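Local structure of peptidase (Yersinia bercovieri, 5NYW) at residues L33-Q38 with D194-P199; Y81-L86 with L114-Q119; E93-D98 with D109-L114; C174-M179 with H215-M220. The protein is of unknown function but, as an ancestral beta-subunit (Anbu) of the proteasome and HslV family, is probably an N-terminal nucleophile hydrolase that works as a multimer. One frame throughout, in Å; residues are numbered along the deposited sequence.

Interaction 1: L33-Q38 with D194-P199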
loop_
_atom_site.group_PDB
_atom_site.type_symbol
_atom_site.label_atom_id
_atom_site.label_comp_id
_atom_site.label_asym_id
_atom_site.label_seq_id
_atom_site.Cartn_x
_atom_site.Cartn_y
_atom_site.Cartn_z
ATOM N N LEU L 33 -40.651 -4.298 15.925
ATOM C CA LEU L 33 -40.834 -5.739 15.921
ATOM C C LEU L 33 -41.466 -6.138 14.581
ATOM O O LEU L 33 -42.618 -5.793 14.299
ATOM C CB LEU L 33 -41.688 -6.181 17.104
ATOM C CG LEU L 33 -41.772 -7.674 17.429
ATOM C CD1 LEU L 33 -42.128 -7.813 18.894
ATOM C CD2 LEU L 33 -42.800 -8.417 16.559
ATOM N N HIS L 34 -40.717 -6.863 13.755
ATOM C CA HIS L 34 -41.204 -7.230 12.428
ATOM C C HIS L 34 -41.234 -8.740 12.282
ATOM O O HIS L 34 -40.447 -9.437 12.923
ATOM C CB HIS L 34 -40.337 -6.568 11.360
ATOM C CG HIS L 34 -40.479 -5.075 11.323
ATOM N ND1 HIS L 34 -41.409 -4.438 10.529
ATOM C CD2 HIS L 34 -39.853 -4.105 12.020
ATOM C CE1 HIS L 34 -41.321 -3.133 10.714
ATOM N NE2 HIS L 34 -40.392 -2.900 11.623
ATOM N N LEU L 35 -42.154 -9.249 11.463
ATOM C CA LEU L 35 -42.396 -10.698 11.407
ATOM C C LEU L 35 -42.099 -11.323 10.057
ATOM O O LEU L 35 -42.453 -10.771 9.021
ATOM C CB LEU L 35 -43.850 -11.010 11.759
ATOM C CG LEU L 35 -44.309 -10.972 13.215
ATOM C CD1 LEU L 35 -45.815 -11.145 13.254
ATOM C CD2 LEU L 35 -43.622 -12.043 14.038
ATOM N N PHE L 36 -41.480 -12.497 10.070
ATOM C CA PHE L 36 -41.327 -13.250 8.829
ATOM C C PHE L 36 -41.901 -14.646 9.008
ATOM O O PHE L 36 -41.331 -15.488 9.720
ATOM C CB PHE L 36 -39.857 -13.304 8.380
ATOM C CG PHE L 36 -39.272 -11.950 8.103
ATOM C CD1 PHE L 36 -38.816 -11.151 9.135
ATOM C CD2 PHE L 36 -39.240 -11.452 6.815
ATOM C CE1 PHE L 36 -38.289 -9.896 8.885
ATOM C CE2 PHE L 36 -38.726 -10.202 6.547
ATOM C CZ PHE L 36 -38.248 -9.413 7.587
ATOM N N GLN L 37 -43.059 -14.863 8.384
ATOM C CA GLN L 37 -43.841 -16.051 8.657
ATOM C C GLN L 37 -44.256 -16.860 7.418
ATOM O O GLN L 37 -44.782 -16.310 6.453
ATOM C CB GLN L 37 -45.099 -15.689 9.435
ATOM C CG GLN L 37 -45.921 -16.930 9.713
ATOM C CD GLN L 37 -47.182 -16.667 10.463
ATOM O OE1 GLN L 37 -47.676 -15.539 10.501
ATOM N NE2 GLN L 37 -47.705 -17.707 11.104
ATOM N N GLN L 38 -44.037 -18.172 7.475
ATOM C CA GLN L 38 -44.640 -19.094 6.520
ATOM C C GLN L 38 -45.359 -20.163 7.322
ATOM O O GLN L 38 -44.712 -21.052 7.886
ATOM C CB GLN L 38 -43.613 -19.731 5.601
ATOM C CG GLN L 38 -44.237 -20.521 4.460
ATOM C CD GLN L 38 -43.277 -20.722 3.302
ATOM O OE1 GLN L 38 -42.198 -20.132 3.270
ATOM N NE2 GLN L 38 -43.672 -21.551 2.334
ATOM N N ASP L 194 -44.975 -3.272 21.250
ATOM C CA ASP L 194 -45.303 -4.394 20.374
ATOM C C ASP L 194 -44.708 -5.622 21.019
ATOM O O ASP L 194 -43.518 -5.648 21.337
ATOM C CB ASP L 194 -44.777 -4.165 18.956
ATOM C CG ASP L 194 -45.540 -3.050 18.222
ATOM O OD1 ASP L 194 -46.792 -3.109 18.099
ATOM O OD2 ASP L 194 -44.877 -2.084 17.794
ATOM N N VAL L 195 -45.567 -6.593 21.305
ATOM C CA VAL L 195 -45.178 -7.811 21.994
ATOM C C VAL L 195 -45.651 -9.074 21.262
ATOM O O VAL L 195 -46.544 -9.033 20.414
ATOM C CB VAL L 195 -45.743 -7.831 23.437
ATOM C CG1 VAL L 195 -45.357 -6.569 24.203
ATOM C CG2 VAL L 195 -47.248 -7.994 23.418
ATOM N N MET L 196 -45.030 -10.200 21.580
ATOM C CA MET L 196 -45.449 -11.472 21.024
ATOM C C MET L 196 -45.004 -12.668 21.854
ATOM O O MET L 196 -43.904 -12.686 22.392
ATOM C CB MET L 196 -44.931 -11.631 19.604
ATOM C CG MET L 196 -45.180 -13.012 19.069
ATOM S SD MET L 196 -44.755 -13.146 17.361
ATOM C CE MET L 196 -44.652 -14.928 17.199
ATOM N N ILE L 197 -45.875 -13.658 21.968
ATOM C CA ILE L 197 -45.496 -14.940 22.529
ATOM C C ILE L 197 -45.466 -15.984 21.410
ATOM O O ILE L 197 -46.445 -16.138 20.678
ATOM C CB ILE L 197 -46.468 -15.400 23.602
ATOM C CG1 ILE L 197 -46.491 -14.415 24.763
ATOM C CG2 ILE L 197 -46.124 -16.821 24.027
ATOM C CD1 ILE L 197 -47.501 -14.778 25.840
ATOM N N TYR L 198 -44.335 -16.667 21.258
ATOM C CA TYR L 198 -44.228 -17.764 20.303
ATOM C C TYR L 198 -44.018 -19.091 21.013
ATOM O O TYR L 198 -42.923 -19.376 21.514
ATOM C CB TYR L 198 -43.074 -17.555 19.324
ATOM C CG TYR L 198 -42.929 -18.750 18.401
ATOM C CD1 TYR L 198 -43.711 -18.870 17.253
ATOM C CD2 TYR L 198 -42.049 -19.787 18.705
ATOM C CE1 TYR L 198 -43.596 -19.969 16.429
ATOM C CE2 TYR L 198 -41.935 -20.884 17.894
ATOM C CZ TYR L 198 -42.706 -20.973 16.754
ATOM O OH TYR L 198 -42.563 -22.079 15.948
ATOM N N PRO L 199 -45.062 -19.917 21.064
ATOM C CA PRO L 199 -44.921 -21.261 21.649
ATOM C C PRO L 199 -44.151 -22.251 20.754
ATOM O O PRO L 199 -44.267 -22.220 19.525
ATOM C CB PRO L 199 -46.373 -21.704 21.865
ATOM C CG PRO L 199 -47.191 -20.862 20.949
ATOM C CD PRO L 199 -46.460 -19.570 20.749
#
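Leu33 and Asp194 meet where strands 33-38 and 194-199 come nearest, their CA atoms 6.5 Å apart. The close end of the contact is here. Leu33 CB faces Asp194 CB at 4.1 Å, and the branch that goes deepest is CD1, which settles 3.5 Å from Asp194 O and reaches on to Val195 CA. The torsion accounts for this: with chi1 at -168° Leu33 CG is trans to its own backbone N, and the isobutyl group extends from strand 33-38 onto the other backbone. The carboxylate of Asp194 takes no part in that packing; its OD1 forms a salt bridge with Arg210, so the charged end of a buried side chain is paired.

From Leu33 onward the strands diverge, in keeping with the 41° between them, and Leu35 bridges to Met196 only through the outer atoms of both side chains. Leu35 CD2 lies 3.7 Å from Met196 SD, the extended methionine chain passing slantwise to the leucine. Leu35 is already partly exposed, Gln37 meets Thr205 instead of strand 194-199, and Gln38 is exposed to solvent. The buried surface is accordingly modest, 190 Å² over both sides.

No hydrogen bond joins the two segments, and the axes are 8.2 Å apart at closest approach, too far for neighbours in one sheet. Each strand has its backbone partners in its own sheet: His34 and Phe36 pair with strand 42-50, Asp194 and Met196 with strand 11-23. The contact is thus face-to-face packing between two antiparallel sheets, the interior of the beta-sandwich in the four-layer alpha-beta-beta-alpha fold of Ntn-hydrolases and proteasome beta-subunits.

Interaction 2: Y81-L86 with L114-Q119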
loop_
_atom_site.group_PDB
_atom_site.type_symbol
_atom_site.label_atom_id
_atom_site.label_comp_id
_atom_site.label_asym_id
_atom_site.label_seq_id
_atom_site.Cartn_x
_atom_site.Cartn_y
_atom_site.Cartn_z
ATOM N N TYR L 81 -29.304 -20.195 12.086
ATOM C CA TYR L 81 -27.909 -19.787 12.013
ATOM C C TYR L 81 -27.616 -19.092 10.685
ATOM O O TYR L 81 -26.880 -18.097 10.651
ATOM C CB TYR L 81 -26.968 -20.993 12.197
ATOM C CG TYR L 81 -25.527 -20.568 12.179
ATOM C CD1 TYR L 81 -24.819 -20.506 10.979
ATOM C CD2 TYR L 81 -24.880 -20.182 13.353
ATOM C CE1 TYR L 81 -23.506 -20.081 10.942
ATOM C CE2 TYR L 81 -23.557 -19.764 13.334
ATOM C CZ TYR L 81 -22.877 -19.716 12.110
ATOM O OH TYR L 81 -21.565 -19.300 12.035
ATOM N N GLU L 82 -28.179 -19.632 9.599
ATOM C CA GLU L 82 -28.018 -19.055 8.264
ATOM C C GLU L 82 -28.786 -17.753 8.165
ATOM O O GLU L 82 -28.350 -16.803 7.533
ATOM C CB GLU L 82 -28.511 -20.024 7.183
ATOM C CG GLU L 82 -27.759 -21.348 7.126
ATOM C CD GLU L 82 -28.233 -22.228 5.986
ATOM O OE1 GLU L 82 -29.158 -21.804 5.259
ATOM O OE2 GLU L 82 -27.699 -23.350 5.828
ATOM N N ALA L 83 -29.925 -17.702 8.838
ATOM C CA ALA L 83 -30.699 -16.481 8.900
ATOM C C ALA L 83 -29.854 -15.381 9.560
ATOM O O ALA L 83 -29.848 -14.239 9.109
ATOM C CB ALA L 83 -31.976 -16.711 9.651
ATOM N N ALA L 84 -29.136 -15.737 10.621
ATOM C CA ALA L 84 -28.250 -14.796 11.317
ATOM C C ALA L 84 -27.092 -14.301 10.461
ATOM O O ALA L 84 -26.786 -13.111 10.493
ATOM C CB ALA L 84 -27.706 -15.428 12.608
ATOM N N THR L 85 -26.433 -15.196 9.715
ATOM C CA THR L 85 -25.358 -14.750 8.822
ATOM C C THR L 85 -25.957 -13.798 7.775
ATOM O O THR L 85 -25.316 -12.834 7.363
ATOM C CB THR L 85 -24.597 -15.907 8.110
ATOM O OG1 THR L 85 -25.453 -16.604 7.200
ATOM C CG2 THR L 85 -24.004 -16.863 9.114
ATOM N N LEU L 86 -27.178 -14.099 7.335
ATOM C CA LEU L 86 -27.855 -13.285 6.337
ATOM C C LEU L 86 -28.128 -11.868 6.850
ATOM O O LEU L 86 -27.922 -10.881 6.140
ATOM C CB LEU L 86 -29.163 -13.956 5.916
ATOM C CG LEU L 86 -29.941 -13.202 4.835
ATOM C CD1 LEU L 86 -29.114 -13.148 3.557
ATOM C CD2 LEU L 86 -31.308 -13.820 4.569
ATOM N N LEU L 114 -29.562 -5.628 16.354
ATOM C CA LEU L 114 -30.778 -6.360 16.052
ATOM C C LEU L 114 -30.913 -7.597 16.916
ATOM O O LEU L 114 -29.909 -8.165 17.349
ATOM C CB LEU L 114 -30.817 -6.767 14.576
ATOM C CG LEU L 114 -30.672 -5.635 13.566
ATOM C CD1 LEU L 114 -30.657 -6.207 12.190
ATOM C CD2 LEU L 114 -31.835 -4.713 13.713
ATOM N N LEU L 115 -32.160 -8.003 17.165
ATOM C CA LEU L 115 -32.440 -9.316 17.737
ATOM C C LEU L 115 -33.197 -10.154 16.698
ATOM O O LEU L 115 -34.066 -9.651 15.968
ATOM C CB LEU L 115 -33.233 -9.206 19.042
ATOM C CG LEU L 115 -32.511 -8.509 20.202
ATOM C CD1 LEU L 115 -33.306 -8.615 21.471
ATOM C CD2 LEU L 115 -31.104 -9.042 20.409
ATOM N N LEU L 116 -32.809 -11.419 16.607
ATOM C CA LEU L 116 -33.404 -12.381 15.694
ATOM C C LEU L 116 -33.762 -13.629 16.442
ATOM O O LEU L 116 -32.893 -14.264 17.021
ATOM C CB LEU L 116 -32.438 -12.727 14.571
ATOM C CG LEU L 116 -32.783 -13.932 13.694
ATOM C CD1 LEU L 116 -34.001 -13.661 12.807
ATOM C CD2 LEU L 116 -31.560 -14.312 12.871
ATOM N N GLY L 117 -35.038 -13.981 16.460
ATOM C CA GLY L 117 -35.450 -15.145 17.214
ATOM C C GLY L 117 -36.560 -15.890 16.526
ATOM O O GLY L 117 -37.322 -15.314 15.755
ATOM N N GLY L 118 -36.672 -17.175 16.809
ATOM C CA GLY L 118 -37.766 -17.929 16.241
ATOM C C GLY L 118 -37.464 -19.384 16.012
ATOM O O GLY L 118 -36.580 -19.974 16.664
ATOM N N GLN L 119 -38.188 -19.960 15.056
ATOM C CA GLN L 119 -38.042 -21.378 14.775
ATOM C C GLN L 119 -38.251 -21.632 13.297
ATOM O O GLN L 119 -39.185 -21.094 12.693
ATOM C CB GLN L 119 -39.044 -22.189 15.596
ATOM C CG GLN L 119 -38.790 -23.674 15.603
ATOM C CD GLN L 119 -39.785 -24.426 16.471
ATOM O OE1 GLN L 119 -40.864 -23.914 16.773
ATOM N NE2 GLN L 119 -39.412 -25.634 16.904
#
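Leu116 points from strand 114-119 toward helix 81-86 and meets it with a single methyl, CD2. The methyl comes to rest over the junction of two consecutive alanines: Ala84 N is 3.6 Å away and Ala83 C 3.9 Å away, so it sits against the peptide link itself. The two alanine methyls stand close by, Ala83 CB and Ala84 CB each being 4.0 Å from Leu116 CD2. They are oriented differently, however. The CB of Ala83 is directed at the strand, whereas that of Ala84 projects along its flank, and the leucine methyl is in contact with both.

The side-chain torsions explain the fit. Leu116 has CG trans to its backbone N (chi1 167°), which carries the branch point out from the sheet, and chi2 of 69° turns CD2 onto the helix. Small residues at 83 and 84 let the backbones approach, the CA atoms of Ala84 and Leu116 lying 7.2 Å apart. Contact is limited to these three buried residues, with 92 Å² lost in total, and it is wholly apolar: no hydrogen bond crosses.

Neighbouring strands complete the seat, since Ala83 also touches Leu44 and Ala84 touches Phe128, while Leu116 leans on Ile130. Tyr81 points away from strand 114-119; its ring meets Phe136 edge-to-face, and its OH bonds to Ser57 and Arg97 of a neighbouring subunit. The helix thus packs on the sheet through its alanines, while Tyr81 reaches both the sheet's far strands and another subunit, the helix-on-sheet layering of an outer alpha layer in the alpha-beta-beta-alpha sandwich of proteasome-type subunits.

Interaction 3: E93-D98 with D109-L114. Unlike the reference sequence in segment 109-114: Cys112 (reference Gly).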
loop_
_atom_site.group_PDB
_atom_site.type_symbol
_atom_site.label_atom_id
_atom_site.label_comp_id
_atom_site.label_asym_id
_atom_site.label_seq_id
_atom_site.Cartn_x
_atom_site.Cartn_y
_atom_site.Cartn_z
ATOM N N GLU L 93 -23.878 -4.416 4.534
ATOM C CA GLU L 93 -24.240 -3.837 3.238
ATOM C C GLU L 93 -24.838 -2.440 3.363
ATOM O O GLU L 93 -24.480 -1.522 2.622
ATOM C CB GLU L 93 -25.245 -4.740 2.526
ATOM C CG GLU L 93 -25.827 -4.139 1.273
ATOM C CD GLU L 93 -26.981 -4.964 0.714
ATOM O OE1 GLU L 93 -27.569 -4.552 -0.303
ATOM O OE2 GLU L 93 -27.327 -6.008 1.304
ATOM N N VAL L 94 -25.798 -2.305 4.273
ATOM C CA VAL L 94 -26.480 -1.040 4.488
ATOM C C VAL L 94 -25.573 0.015 5.136
ATOM O O VAL L 94 -25.550 1.162 4.693
ATOM C CB VAL L 94 -27.727 -1.255 5.338
ATOM C CG1 VAL L 94 -28.315 0.074 5.792
ATOM C CG2 VAL L 94 -28.729 -2.079 4.544
ATOM N N ILE L 95 -24.793 -0.372 6.145
ATOM C CA ILE L 95 -23.903 0.587 6.802
ATOM C C ILE L 95 -22.811 1.117 5.869
ATOM O O ILE L 95 -22.577 2.330 5.797
ATOM C CB ILE L 95 -23.240 -0.027 8.046
ATOM C CG1 ILE L 95 -24.281 -0.188 9.143
ATOM C CG2 ILE L 95 -22.118 0.862 8.564
ATOM C CD1 ILE L 95 -23.737 -0.791 10.409
ATOM N N ASN L 96 -22.184 0.220 5.118
ATOM C CA ASN L 96 -21.134 0.621 4.194
ATOM C C ASN L 96 -21.686 1.486 3.067
ATOM O O ASN L 96 -20.996 2.379 2.569
ATOM C CB ASN L 96 -20.403 -0.600 3.645
ATOM C CG ASN L 96 -19.518 -1.259 4.693
ATOM O OD1 ASN L 96 -19.325 -0.721 5.791
ATOM N ND2 ASN L 96 -18.946 -2.405 4.348
ATOM N N ARG L 97 -22.919 1.206 2.653
ATOM C CA ARG L 97 -23.566 2.015 1.622
ATOM C C ARG L 97 -23.843 3.430 2.155
ATOM O O ARG L 97 -23.469 4.411 1.517
ATOM C CB ARG L 97 -24.879 1.368 1.154
ATOM C CG ARG L 97 -25.641 2.186 0.120
ATOM C CD ARG L 97 -27.099 1.730 0.006
ATOM N NE ARG L 97 -27.854 2.107 1.205
ATOM C CZ ARG L 97 -29.098 1.726 1.490
ATOM N NH1 ARG L 97 -29.767 0.943 0.656
ATOM N NH2 ARG L 97 -29.682 2.143 2.613
ATOM N N ASP L 98 -24.495 3.531 3.318
ATOM C CA ASP L 98 -24.872 4.841 3.877
ATOM C C ASP L 98 -23.706 5.715 4.355
ATOM O O ASP L 98 -23.797 6.949 4.326
ATOM C CB ASP L 98 -25.855 4.672 5.048
ATOM C CG ASP L 98 -27.267 4.313 4.589
ATOM O OD1 ASP L 98 -27.528 4.332 3.356
ATOM O OD2 ASP L 98 -28.131 4.084 5.469
ATOM N N ASP L 109 -22.379 6.545 13.537
ATOM C CA ASP L 109 -23.580 7.336 13.336
ATOM C C ASP L 109 -24.648 6.458 12.716
ATOM O O ASP L 109 -25.832 6.683 12.913
ATOM C CB ASP L 109 -23.287 8.518 12.405
ATOM C CG ASP L 109 -22.222 9.461 12.952
ATOM O OD1 ASP L 109 -21.033 9.243 12.612
ATOM O OD2 ASP L 109 -22.556 10.415 13.692
ATOM N N PHE L 110 -24.215 5.482 11.921
ATOM C CA PHE L 110 -25.131 4.604 11.202
ATOM C C PHE L 110 -25.296 3.232 11.845
ATOM O O PHE L 110 -25.790 2.306 11.212
ATOM C CB PHE L 110 -24.652 4.453 9.766
ATOM C CG PHE L 110 -24.417 5.760 9.081
ATOM C CD1 PHE L 110 -25.457 6.417 8.431
ATOM C CD2 PHE L 110 -23.155 6.345 9.094
ATOM C CE1 PHE L 110 -25.248 7.642 7.803
ATOM C CE2 PHE L 110 -22.930 7.558 8.468
ATOM C CZ PHE L 110 -23.983 8.217 7.831
ATOM N N ASN L 111 -24.849 3.087 13.087
ATOM C CA ASN L 111 -24.869 1.781 13.747
ATOM C C ASN L 111 -26.230 1.318 14.270
ATOM O O ASN L 111 -27.086 2.121 14.674
ATOM C CB ASN L 111 -23.832 1.748 14.868
ATOM C CG ASN L 111 -22.417 1.565 14.334
ATOM O OD1 ASN L 111 -22.203 1.468 13.118
ATOM N ND2 ASN L 111 -21.446 1.517 15.233
ATOM N N CYS L 112 -26.410 0.002 14.234
ATOM C CA CYS L 112 -27.602 -0.665 14.735
ATOM C C CYS L 112 -27.309 -1.974 15.466
ATOM O O CYS L 112 -26.269 -2.604 15.278
ATOM C CB CYS L 112 -28.545 -0.945 13.561
ATOM S SG CYS L 112 -27.837 -2.158 12.336
ATOM N N ASN L 113 -28.243 -2.374 16.319
ATOM C CA ASN L 113 -28.231 -3.696 16.915
ATOM C C ASN L 113 -29.572 -4.320 16.594
ATOM O O ASN L 113 -30.589 -3.612 16.519
ATOM C CB ASN L 113 -27.991 -3.649 18.434
ATOM C CG ASN L 113 -26.524 -3.498 18.798
ATOM O OD1 ASN L 113 -25.848 -4.483 19.085
ATOM N ND2 ASN L 113 -26.028 -2.265 18.798
ATOM N N LEU L 114 -29.562 -5.628 16.354
ATOM C CA LEU L 114 -30.778 -6.360 16.052
ATOM C C LEU L 114 -30.913 -7.597 16.916
ATOM O O LEU L 114 -29.909 -8.165 17.349
ATOM C CB LEU L 114 -30.817 -6.767 14.576
ATOM C CG LEU L 114 -30.672 -5.635 13.566
ATOM C CD1 LEU L 114 -30.657 -6.207 12.190
ATOM C CD2 LEU L 114 -31.835 -4.713 13.713
#
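Phe110 lays one face of its ring over the end of helix 93-98, where Asp98 C stands 4.2 Å above the ring plane, displaced toward the rim. The ring meets two parts of that residue: CD1 is 3.8 Å from Asp98 CB, and CZ is 3.7 Å from Asp98 O. Beside it Ile95 sets methylene and methyl carbons against oxygens. Its CG1 approaches Phe110 O at 3.6 Å, and the terminal CD1, on an extended chain (chi2 180°), reaches Asn111 OD1 at 3.8 Å.

The Asp98 carboxylate is engaged separately. Its OD1 is gripped side-on by Arg97 through both NE and NH2, at 3.1 Å for NE; the two nitrogens come from one face of the carboxylate plane, with NE 46° out of it. Arg97 NH2 also bonds Ser57 OG, and Asn135 of a neighbouring subunit packs against Asp98 and Phe110.

No hydrogen bond spans the segments, and Phe110 O is bonded to Thr54 instead. Carbon set against carbonyl and amide oxygens gives dispersion contact without directional bonds across the segments, while Arg97, holding one oxygen with two nitrogens, would help to balance the charge of buried Asp98 from within the helix.

Interaction 4: C174-M179 with H215-M220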
loop_
_atom_site.group_PDB
_atom_site.type_symbol
_atom_site.label_atom_id
_atom_site.label_comp_id
_atom_site.label_asym_id
_atom_site.label_seq_id
_atom_site.Cartn_x
_atom_site.Cartn_y
_atom_site.Cartn_z
ATOM N N CYS L 174 -42.648 -10.780 32.968
ATOM C CA CYS L 174 -41.355 -10.225 33.311
ATOM C C CYS L 174 -40.953 -9.124 32.318
ATOM O O CYS L 174 -40.522 -8.051 32.732
ATOM C CB CYS L 174 -40.318 -11.344 33.349
ATOM S SG CYS L 174 -38.640 -10.802 33.632
ATOM N N ALA L 175 -41.137 -9.373 31.019
ATOM C CA ALA L 175 -40.845 -8.372 29.990
ATOM C C ALA L 175 -41.666 -7.088 30.193
ATOM O O ALA L 175 -41.123 -5.992 30.057
ATOM C CB ALA L 175 -41.097 -8.943 28.583
ATOM N N LEU L 176 -42.956 -7.227 30.528
ATOM C CA LEU L 176 -43.838 -6.065 30.732
ATOM C C LEU L 176 -43.412 -5.185 31.922
ATOM O O LEU L 176 -43.481 -3.951 31.847
ATOM C CB LEU L 176 -45.294 -6.510 30.947
ATOM C CG LEU L 176 -45.933 -7.148 29.717
ATOM C CD1 LEU L 176 -47.337 -7.647 30.010
ATOM C CD2 LEU L 176 -45.925 -6.178 28.552
ATOM N N ILE L 177 -42.980 -5.819 33.012
ATOM C CA ILE L 177 -42.473 -5.081 34.161
ATOM C C ILE L 177 -41.147 -4.392 33.811
ATOM O O ILE L 177 -40.921 -3.237 34.183
ATOM C CB ILE L 177 -42.305 -6.007 35.392
ATOM C CG1 ILE L 177 -43.666 -6.571 35.811
ATOM C CG2 ILE L 177 -41.647 -5.262 36.559
ATOM C CD1 ILE L 177 -43.569 -7.722 36.779
ATOM N N SER L 178 -40.295 -5.103 33.069
ATOM C CA SER L 178 -39.028 -4.568 32.566
ATOM C C SER L 178 -39.304 -3.284 31.776
ATOM O O SER L 178 -38.612 -2.288 31.934
ATOM C CB SER L 178 -38.329 -5.619 31.692
ATOM O OG SER L 178 -37.040 -5.208 31.260
ATOM N N MET L 179 -40.343 -3.319 30.946
ATOM C CA MET L 179 -40.818 -2.148 30.218
ATOM C C MET L 179 -41.314 -1.051 31.145
ATOM O O MET L 179 -41.053 0.138 30.915
ATOM C CB MET L 179 -41.957 -2.540 29.288
ATOM C CG MET L 179 -41.520 -3.192 28.020
ATOM S SD MET L 179 -40.750 -1.983 26.947
ATOM C CE MET L 179 -40.081 -3.122 25.743
ATOM N N HIS L 215 -54.507 -0.073 27.075
ATOM C CA HIS L 215 -54.494 -1.505 27.322
ATOM C C HIS L 215 -54.694 -1.801 28.818
ATOM O O HIS L 215 -53.833 -1.463 29.637
ATOM C CB HIS L 215 -53.179 -2.097 26.812
ATOM C CG HIS L 215 -53.158 -3.593 26.785
ATOM N ND1 HIS L 215 -52.737 -4.348 27.860
ATOM C CD2 HIS L 215 -53.491 -4.470 25.813
ATOM C CE1 HIS L 215 -52.818 -5.629 27.547
ATOM N NE2 HIS L 215 -53.274 -5.733 26.313
ATOM N N PRO L 216 -55.834 -2.443 29.165
ATOM C CA PRO L 216 -56.317 -2.736 30.524
ATOM C C PRO L 216 -55.372 -3.622 31.340
ATOM O O PRO L 216 -55.196 -3.380 32.541
ATOM C CB PRO L 216 -57.658 -3.441 30.281
ATOM C CG PRO L 216 -57.601 -3.921 28.896
ATOM C CD PRO L 216 -56.792 -2.912 28.151
ATOM N N TYR L 217 -54.839 -4.681 30.733
ATOM C CA TYR L 217 -53.938 -5.557 31.472
ATOM C C TYR L 217 -52.605 -4.880 31.792
ATOM O O TYR L 217 -52.085 -5.032 32.894
ATOM C CB TYR L 217 -53.655 -6.854 30.716
ATOM C CG TYR L 217 -52.721 -7.770 31.482
ATOM C CD1 TYR L 217 -53.183 -8.533 32.561
ATOM C CD2 TYR L 217 -51.364 -7.825 31.173
ATOM C CE1 TYR L 217 -52.321 -9.359 33.279
ATOM C CE2 TYR L 217 -50.494 -8.637 31.890
ATOM C CZ TYR L 217 -50.974 -9.402 32.927
ATOM O OH TYR L 217 -50.096 -10.202 33.617
ATOM N N PHE L 218 -52.043 -4.131 30.846
ATOM C CA PHE L 218 -50.763 -3.471 31.117
ATOM C C PHE L 218 -50.958 -2.438 32.211
ATOM O O PHE L 218 -50.131 -2.317 33.105
ATOM C CB PHE L 218 -50.180 -2.804 29.869
ATOM C CG PHE L 218 -48.715 -2.426 30.003
ATOM C CD1 PHE L 218 -47.788 -3.357 30.452
ATOM C CD2 PHE L 218 -48.268 -1.162 29.659
ATOM C CE1 PHE L 218 -46.443 -3.036 30.557
ATOM C CE2 PHE L 218 -46.928 -0.833 29.771
ATOM C CZ PHE L 218 -46.013 -1.774 30.224
ATOM N N MET L 219 -52.074 -1.722 32.154
ATOM C CA MET L 219 -52.402 -0.761 33.196
ATOM C C MET L 219 -52.461 -1.460 34.542
ATOM O O MET L 219 -51.851 -1.016 35.514
ATOM C CB MET L 219 -53.744 -0.083 32.906
ATOM C CG MET L 219 -53.689 1.023 31.861
ATOM S SD MET L 219 -55.290 1.824 31.616
ATOM C CE MET L 219 -55.548 2.521 33.250
ATOM N N MET L 220 -53.125 -2.610 34.560
ATOM C CA MET L 220 -53.330 -3.369 35.791
ATOM C C MET L 220 -52.041 -3.937 36.390
ATOM O O MET L 220 -51.863 -3.904 37.605
ATOM C CB MET L 220 -54.316 -4.504 35.545
ATOM C CG MET L 220 -54.822 -5.165 36.796
ATOM S SD MET L 220 -56.043 -6.441 36.425
ATOM C CE MET L 220 -56.206 -7.225 38.029
#
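Phe218 N donates to His215 ND1 at 3.1 Å, with an N-H...N angle of 155°. The donor lies almost in the imidazole plane, 7° out of it. His215 occupies the N-cap position, and this bond caps the helix that starts at Pro216. It holds the first turn from which both aromatic side chains of this contact project.

Across the gap, Leu176 on helix 174-179 fits between those two rings and touches each with different atoms. Its CD1 arrives at the rim of Tyr217, near the ring plane, 3.8 Å from CE2, the two side chains standing at about a right angle. Its CB is 3.7 Å from Phe218 CE1, while CD2 lies off the ring plane beside CE1 and CD1. Phe218 CE1 further comes within 3.4 Å of Leu176 O, a carbon-to-oxygen approach at the ring rim. Both aromatic CG atoms are trans to their backbone N (Phe218 chi1 -165°), which brings the ring ends toward the other helix although their CB atoms do not aim at it. Met179 CB adds a looser touch, 4.2 Å from Phe218 CZ.

The helices cross at -68° with segment axes 11.1 Å apart, so the side chains bridge a wide separation. Leu193 and Ile211 of the underlying strands touch Phe218, while Tyr217 OH bonds Gln173; Tyr217 also packs on Gly238 of a neighbouring subunit.

Between the helices the chemistry is mainly apolar, the one polar atom at the interface being Leu176 O at the rim of the Phe218 ring. With 173 Å² buried and no hydrogen bond across, cohesion rests on dispersion, perhaps with a weak C-H...O component.

Interactions 1, 2 and 4 are buried, whereas interaction 3, about 19 Å from the chain centre, is only partly so. Interactions 2 and 3 both join helix 80-98 to strand 112-120, sharing Leu114, but their centres are about 17 Å apart: the inner is methyl-on-alanine packing, the outer mixes ring and backbone contacts beside a salt bridge. Interaction 1 packs the two sheets together and touches interaction 2 through a probable hydrogen bond, Tyr198 OH to Gln119 OE1 at 2.6 Å. Interaction 4 belongs to the other helical layer, opposite interactions 2 and 3 across the chain's centre, and relies on aromatic edges. No hydrogen bond crosses any of the four.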